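Local coordinates for protein lithostathine (Homo sapiens, PDB 1QDD) that might act as an inhibitor of spontaneous calcium carbonate precipitation and may be associated with neuronal sprouting and with brain and pancreas regeneration, at residues Arg87-Ser92 against Lys100-Gly105; Tyr27-Arg32 against Asp39-Asn44. The protein carries 1 engineered substitution. One frame throughout, in Å; residues are numbered along the deposited sequence.

Contact 1: residues Arg87-Ser92 against Lys100-Gly105; sequences RAWHWS and KSWGIG. Engineered in segment 87-92: Ala88 (natural residue Arg).
One face of the Trp89 indole receives the edge of Trp102, an edge-to-face (T-shaped) pair in the long loop region of the C-type lectin fold. The six-membered rings have centroids 5.1 Å apart and planes inclined at 57°, well short of perpendicular. Trp102 leads with the far side of its benzo ring: CH2 stands 3.8 Å above the Trp89 plane, displaced toward the rim. It meets Trp89 CZ2 at 3.9 Å, while the neighbouring Trp102 CZ2 lies over the CE2 end of the fused bond, on the pyrrole side, and reaches Trp89 NE1 at 4.0 Å. In both residues CG lies anti to the carbonyl carbon (chi1 -57° in Trp89, -65° in Trp102), which swings each indole across the space between backbones whose nearest CA atoms, those of Trp89 and Lys100, are 10.4 Å apart. No hydrogen bond joins the two segments, and the pair relies on ring packing alone. Leu80 and Val116 touch both indoles, and Trp127 makes a further edge-to-face pair with Trp102, extending the aromatic cluster onto strand 127-130. Nearby, Arg87 ties segment 87-92 to its surroundings through salt bridges to Asp82 and Asp129; the next residue, Ala88, is an engineered substitution for arginine and takes no part in the ring contact. At the junction itself, Trp102 CZ2 comes to 3.9 Å from Trp89 CE2.

Contact 2: residues Tyr27-Arg32 against Asp39-Asn44; sequences YFNEDR and DLYCQN
Strand 24-33 and helix 35-44, successive elements of the C-type lectin fold, face each other here through Tyr27, Asn29 and Tyr41. Their short segments run at 131° to one another with axes 11.4 Å apart at closest approach, a gap that the side chains span. Tyr41 is the central group. With CG anti to its backbone N (chi1 179°), its ring projects from the helix toward the strand, where the amide end of Asn29 stands over one face, offset toward the rim, the amide plane turned 75° from the ring. Tyr27 comes to the edge of the same ring, near its plane: its OH lies 3.5 Å from Tyr41 CE2, and Tyr27 CE1 packs at 4.0 Å from that carbon. The Tyr27 hydroxyl also reaches the helix backbone by way of a water, which lies 2.9 Å from Tyr27 OH. Next along the helix, Cys42 forms the disulfide to Cys140 on strand 136-143, a helix-to-last-strand link that is one of the characteristic disulfides of C-type lectin domains, and Tyr27 and Asn29 bond through their backbones to Cys140 and Phe138 of that strand. Helix and strand 24-33 are thus fastened to a common neighbour, one by sulfur and the other by sheet pairing. The bridging water completes its link by donating a hydrogen bond to Cys42 O, 2.8 Å away.

Contact 2 comes first along the chain and closes before contact 1 opens. Their centres lie about 20 Å apart, on opposite sides of the chain's centre, yet both belong to the one C-type lectin domain. Contact 2 sets helix 35-44 against strand 24-33 of the main sheet; contact 1 joins the region of the small two-stranded sheet, 80-81 with 90-91, to the loop before strand 115-119. The two meet directly where Ser92 OG lies 2.9 Å from Asp39 OD1, a probable hydrogen bond. Asp39 OD1 also accepts from Leu50 N, so this helix residue ties the long loop region to strand 49-50 and thereby to the main sheet.

Contact 1: residues Arg87-Ser92 against Lys100-Gly105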
loop_
_atom_site.group_PDB
_atom_site.type_symbol
_atom_site.label_atom_id
_atom_site.label_comp_id
_atom_site.label_asym_id
_atom_site.label_seq_id
_atom_site.Cartn_x
_atom_site.Cartn_y
_atom_site.Cartn_z
ATOM N N ARG A 87 10.776 1.889 -16.596
ATOM C CA ARG A 87 10.435 0.570 -16.101
ATOM C C ARG A 87 11.377 0.071 -15.025
ATOM O O ARG A 87 11.722 -1.100 -14.902
ATOM C CB ARG A 87 10.259 -0.387 -17.287
ATOM C CG ARG A 87 8.830 -0.479 -17.722
ATOM C CD ARG A 87 8.232 0.783 -18.368
ATOM N NE ARG A 87 6.853 0.256 -18.375
ATOM C CZ ARG A 87 5.909 0.562 -17.513
ATOM N NH1 ARG A 87 6.065 1.548 -16.644
ATOM N NH2 ARG A 87 4.712 -0.022 -17.589
ATOM N N ALA A 88 11.771 0.981 -14.132
ATOM C CA ALA A 88 12.541 0.692 -12.934
ATOM C C ALA A 88 11.684 1.068 -11.712
ATOM O O ALA A 88 11.451 2.253 -11.456
ATOM C CB ALA A 88 13.864 1.432 -12.906
ATOM N N TRP A 89 11.162 0.065 -11.014
ATOM C CA TRP A 89 10.138 0.257 -9.998
ATOM C C TRP A 89 10.682 0.517 -8.617
ATOM O O TRP A 89 11.689 -0.065 -8.182
ATOM C CB TRP A 89 9.195 -0.968 -9.968
ATOM C CG TRP A 89 8.556 -1.236 -11.295
ATOM C CD1 TRP A 89 9.021 -2.058 -12.277
ATOM C CD2 TRP A 89 7.375 -0.619 -11.817
ATOM N NE1 TRP A 89 8.204 -1.993 -13.376
ATOM C CE2 TRP A 89 7.188 -1.105 -13.132
ATOM C CE3 TRP A 89 6.468 0.313 -11.329
ATOM C CZ2 TRP A 89 6.118 -0.709 -13.928
ATOM C CZ3 TRP A 89 5.398 0.711 -12.118
ATOM C CH2 TRP A 89 5.242 0.200 -13.409
ATOM N N HIS A 90 10.070 1.430 -7.869
ATOM C CA HIS A 90 10.459 1.760 -6.518
ATOM C C HIS A 90 9.251 1.907 -5.595
ATOM O O HIS A 90 8.173 2.345 -6.021
ATOM C CB HIS A 90 11.175 3.128 -6.439
ATOM C CG HIS A 90 12.504 3.159 -7.135
ATOM N ND1 HIS A 90 13.693 2.908 -6.494
ATOM C CD2 HIS A 90 12.799 3.402 -8.435
ATOM C CE1 HIS A 90 14.684 2.996 -7.384
ATOM N NE2 HIS A 90 14.167 3.291 -8.556
ATOM N N TRP A 91 9.408 1.586 -4.325
ATOM C CA TRP A 91 8.394 1.797 -3.297
ATOM C C TRP A 91 8.547 3.224 -2.784
ATOM O O TRP A 91 9.676 3.694 -2.534
ATOM C CB TRP A 91 8.539 0.840 -2.103
ATOM C CG TRP A 91 8.178 -0.577 -2.406
ATOM C CD1 TRP A 91 9.047 -1.635 -2.500
ATOM C CD2 TRP A 91 6.890 -1.119 -2.715
ATOM N NE1 TRP A 91 8.375 -2.789 -2.835
ATOM C CE2 TRP A 91 7.032 -2.493 -2.966
ATOM C CE3 TRP A 91 5.603 -0.569 -2.768
ATOM C CZ2 TRP A 91 5.972 -3.308 -3.335
ATOM C CZ3 TRP A 91 4.538 -1.375 -3.134
ATOM C CH2 TRP A 91 4.732 -2.732 -3.403
ATOM N N SER A 92 7.464 3.955 -2.550
ATOM C CA SER A 92 7.517 5.321 -2.032
ATOM C C SER A 92 8.182 5.365 -0.669
ATOM O O SER A 92 8.786 6.409 -0.328
ATOM C CB SER A 92 6.130 5.957 -2.006
ATOM O OG SER A 92 5.262 5.323 -1.100
ATOM N N LYS A 100 7.196 -9.522 -5.870
ATOM C CA LYS A 100 6.410 -8.999 -6.996
ATOM C C LYS A 100 5.196 -9.899 -7.219
ATOM O O LYS A 100 5.216 -11.102 -6.968
ATOM C CB LYS A 100 7.234 -8.858 -8.262
ATOM C CG LYS A 100 7.731 -10.155 -8.878
ATOM C CD LYS A 100 8.556 -9.868 -10.130
ATOM C CE LYS A 100 9.061 -11.152 -10.760
ATOM N NZ LYS A 100 10.095 -11.802 -9.906
ATOM N N SER A 101 4.116 -9.293 -7.723
ATOM C CA SER A 101 2.884 -10.042 -7.987
ATOM C C SER A 101 2.106 -9.483 -9.167
ATOM O O SER A 101 0.926 -9.137 -9.038
ATOM C CB SER A 101 2.041 -10.036 -6.705
ATOM O OG SER A 101 1.028 -11.027 -6.787
ATOM N N TRP A 102 2.744 -9.352 -10.315
ATOM C CA TRP A 102 2.110 -8.805 -11.511
ATOM C C TRP A 102 0.998 -9.702 -12.030
ATOM O O TRP A 102 1.147 -10.924 -12.124
ATOM C CB TRP A 102 3.169 -8.569 -12.582
ATOM C CG TRP A 102 4.191 -7.536 -12.231
ATOM C CD1 TRP A 102 5.523 -7.759 -11.984
ATOM C CD2 TRP A 102 3.994 -6.128 -12.115
ATOM N NE1 TRP A 102 6.150 -6.571 -11.732
ATOM C CE2 TRP A 102 5.248 -5.549 -11.805
ATOM C CE3 TRP A 102 2.889 -5.273 -12.274
ATOM C CZ2 TRP A 102 5.408 -4.182 -11.632
ATOM C CZ3 TRP A 102 3.072 -3.913 -12.111
ATOM C CH2 TRP A 102 4.330 -3.371 -11.789
ATOM N N GLY A 103 -0.111 -9.092 -12.447
ATOM C CA GLY A 103 -1.188 -9.828 -13.128
ATOM C C GLY A 103 -0.845 -10.082 -14.595
ATOM O O GLY A 103 0.173 -9.647 -15.107
ATOM N N ILE A 104 -1.739 -10.824 -15.261
ATOM C CA ILE A 104 -1.574 -11.188 -16.667
ATOM C C ILE A 104 -1.372 -9.959 -17.539
ATOM O O ILE A 104 -2.153 -9.011 -17.456
ATOM C CB ILE A 104 -2.814 -11.992 -17.140
ATOM C CG1 ILE A 104 -2.912 -13.323 -16.403
ATOM C CG2 ILE A 104 -2.783 -12.193 -18.651
ATOM C CD1 ILE A 104 -4.241 -14.043 -16.509
ATOM N N GLY A 105 -0.294 -9.914 -18.318
ATOM C CA GLY A 105 -0.024 -8.823 -19.233
ATOM C C GLY A 105 0.586 -7.577 -18.619
ATOM O O GLY A 105 0.728 -6.539 -19.278
#

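Contact 2: residues Tyr27-Arg32 against Asp39-Asn44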
loop_
_atom_site.group_PDB
_atom_site.type_symbol
_atom_site.label_atom_id
_atom_site.label_comp_id
_atom_site.label_asym_id
_atom_site.label_seq_id
_atom_site.Cartn_x
_atom_site.Cartn_y
_atom_site.Cartn_z
ATOM N N TYR A 27 -4.326 0.541 7.200
ATOM C CA TYR A 27 -5.749 0.852 7.056
ATOM C C TYR A 27 -6.090 1.127 5.597
ATOM O O TYR A 27 -5.274 1.611 4.816
ATOM C CB TYR A 27 -6.230 2.025 7.908
ATOM C CG TYR A 27 -5.514 3.332 7.694
ATOM C CD1 TYR A 27 -5.992 4.280 6.811
ATOM C CD2 TYR A 27 -4.329 3.623 8.362
ATOM C CE1 TYR A 27 -5.328 5.478 6.595
ATOM C CE2 TYR A 27 -3.662 4.814 8.175
ATOM C CZ TYR A 27 -4.172 5.741 7.298
ATOM O OH TYR A 27 -3.506 6.938 7.104
ATOM N N PHE A 28 -7.327 0.814 5.219
ATOM C CA PHE A 28 -7.900 1.054 3.905
ATOM C C PHE A 28 -8.729 2.340 3.949
ATOM O O PHE A 28 -9.557 2.516 4.869
ATOM C CB PHE A 28 -8.780 -0.125 3.476
ATOM C CG PHE A 28 -9.576 0.099 2.215
ATOM C CD1 PHE A 28 -10.961 0.191 2.280
ATOM C CD2 PHE A 28 -8.973 0.224 0.979
ATOM C CE1 PHE A 28 -11.721 0.398 1.140
ATOM C CE2 PHE A 28 -9.720 0.430 -0.157
ATOM C CZ PHE A 28 -11.096 0.519 -0.086
ATOM N N ASN A 29 -8.504 3.291 3.078
ATOM C CA ASN A 29 -9.238 4.555 2.976
ATOM C C ASN A 29 -10.006 4.566 1.655
ATOM O O ASN A 29 -9.394 4.492 0.580
ATOM C CB ASN A 29 -8.254 5.724 3.063
ATOM C CG ASN A 29 -8.870 7.089 3.236
ATOM O OD1 ASN A 29 -8.249 8.068 3.718
ATOM N ND2 ASN A 29 -10.107 7.250 2.829
ATOM N N GLU A 30 -11.335 4.664 1.696
ATOM C CA GLU A 30 -12.181 4.649 0.504
ATOM C C GLU A 30 -12.265 5.961 -0.237
ATOM O O GLU A 30 -12.951 6.060 -1.286
ATOM C CB GLU A 30 -13.571 4.067 0.837
ATOM C CG GLU A 30 -14.209 3.321 -0.338
ATOM C CD GLU A 30 -15.494 2.624 0.052
ATOM O OE1 GLU A 30 -16.439 3.323 0.468
ATOM O OE2 GLU A 30 -15.567 1.384 -0.056
ATOM N N ASP A 31 -11.532 6.987 0.123
ATOM C CA ASP A 31 -11.426 8.243 -0.601
ATOM C C ASP A 31 -10.698 8.054 -1.928
ATOM O O ASP A 31 -9.621 7.427 -1.928
ATOM C CB ASP A 31 -10.604 9.195 0.260
ATOM C CG ASP A 31 -10.494 10.601 -0.288
ATOM O OD1 ASP A 31 -11.304 10.998 -1.142
ATOM O OD2 ASP A 31 -9.569 11.296 0.183
ATOM N N ARG A 32 -11.198 8.634 -3.001
ATOM C CA ARG A 32 -10.597 8.516 -4.328
ATOM C C ARG A 32 -9.688 9.690 -4.608
ATOM O O ARG A 32 -10.101 10.850 -4.676
ATOM C CB ARG A 32 -11.708 8.390 -5.378
ATOM C CG ARG A 32 -12.539 7.124 -5.226
ATOM C CD ARG A 32 -13.730 7.314 -4.290
ATOM N NE ARG A 32 -14.722 6.270 -4.513
ATOM C CZ ARG A 32 -14.640 5.002 -4.131
ATOM N NH1 ARG A 32 -13.588 4.576 -3.453
ATOM N NH2 ARG A 32 -15.631 4.172 -4.440
ATOM N N ASP A 39 -0.452 9.128 -1.327
ATOM C CA ASP A 39 0.778 8.975 -0.546
ATOM C C ASP A 39 0.963 10.130 0.438
ATOM O O ASP A 39 1.388 9.890 1.575
ATOM C CB ASP A 39 1.984 8.821 -1.467
ATOM C CG ASP A 39 3.214 8.323 -0.742
ATOM O OD1 ASP A 39 3.235 7.184 -0.237
ATOM O OD2 ASP A 39 4.210 9.082 -0.655
ATOM N N LEU A 40 0.610 11.346 0.056
ATOM C CA LEU A 40 0.678 12.489 0.976
ATOM C C LEU A 40 -0.267 12.324 2.145
ATOM O O LEU A 40 0.098 12.636 3.291
ATOM C CB LEU A 40 0.413 13.793 0.214
ATOM C CG LEU A 40 1.535 14.271 -0.710
ATOM C CD1 LEU A 40 1.075 15.454 -1.555
ATOM C CD2 LEU A 40 2.795 14.636 0.061
ATOM N N TYR A 41 -1.480 11.792 1.956
ATOM C CA TYR A 41 -2.396 11.534 3.055
ATOM C C TYR A 41 -1.735 10.573 4.035
ATOM O O TYR A 41 -1.727 10.762 5.263
ATOM C CB TYR A 41 -3.749 10.978 2.563
ATOM C CG TYR A 41 -4.719 10.687 3.688
ATOM C CD1 TYR A 41 -5.730 11.592 4.021
ATOM C CD2 TYR A 41 -4.655 9.529 4.447
ATOM C CE1 TYR A 41 -6.612 11.340 5.062
ATOM C CE2 TYR A 41 -5.511 9.279 5.491
ATOM C CZ TYR A 41 -6.500 10.185 5.794
ATOM O OH TYR A 41 -7.364 9.921 6.845
ATOM N N CYS A 42 -1.156 9.478 3.509
ATOM C CA CYS A 42 -0.505 8.508 4.375
ATOM C C CYS A 42 0.652 9.109 5.168
ATOM O O CYS A 42 0.862 8.735 6.333
ATOM C CB CYS A 42 -0.012 7.302 3.591
ATOM S SG CYS A 42 -1.199 6.336 2.650
ATOM N N GLN A 43 1.413 10.017 4.568
ATOM C CA GLN A 43 2.529 10.672 5.246
ATOM C C GLN A 43 2.024 11.564 6.372
ATOM O O GLN A 43 2.654 11.682 7.429
ATOM C CB GLN A 43 3.333 11.508 4.242
ATOM C CG GLN A 43 4.131 10.717 3.232
ATOM C CD GLN A 43 4.974 11.519 2.269
ATOM O OE1 GLN A 43 4.956 11.270 1.058
ATOM N NE2 GLN A 43 5.734 12.471 2.790
ATOM N N ASN A 44 0.912 12.253 6.139
ATOM C CA ASN A 44 0.363 13.194 7.116
ATOM C C ASN A 44 -0.179 12.508 8.351
ATOM O O ASN A 44 -0.199 13.137 9.429
ATOM C CB ASN A 44 -0.697 14.072 6.456
ATOM C CG ASN A 44 -0.172 15.094 5.475
ATOM O OD1 ASN A 44 0.996 15.473 5.500
ATOM N ND2 ASN A 44 -1.039 15.547 4.577
HETATM O O HOH W 1 -0.695 6.704 7.562
#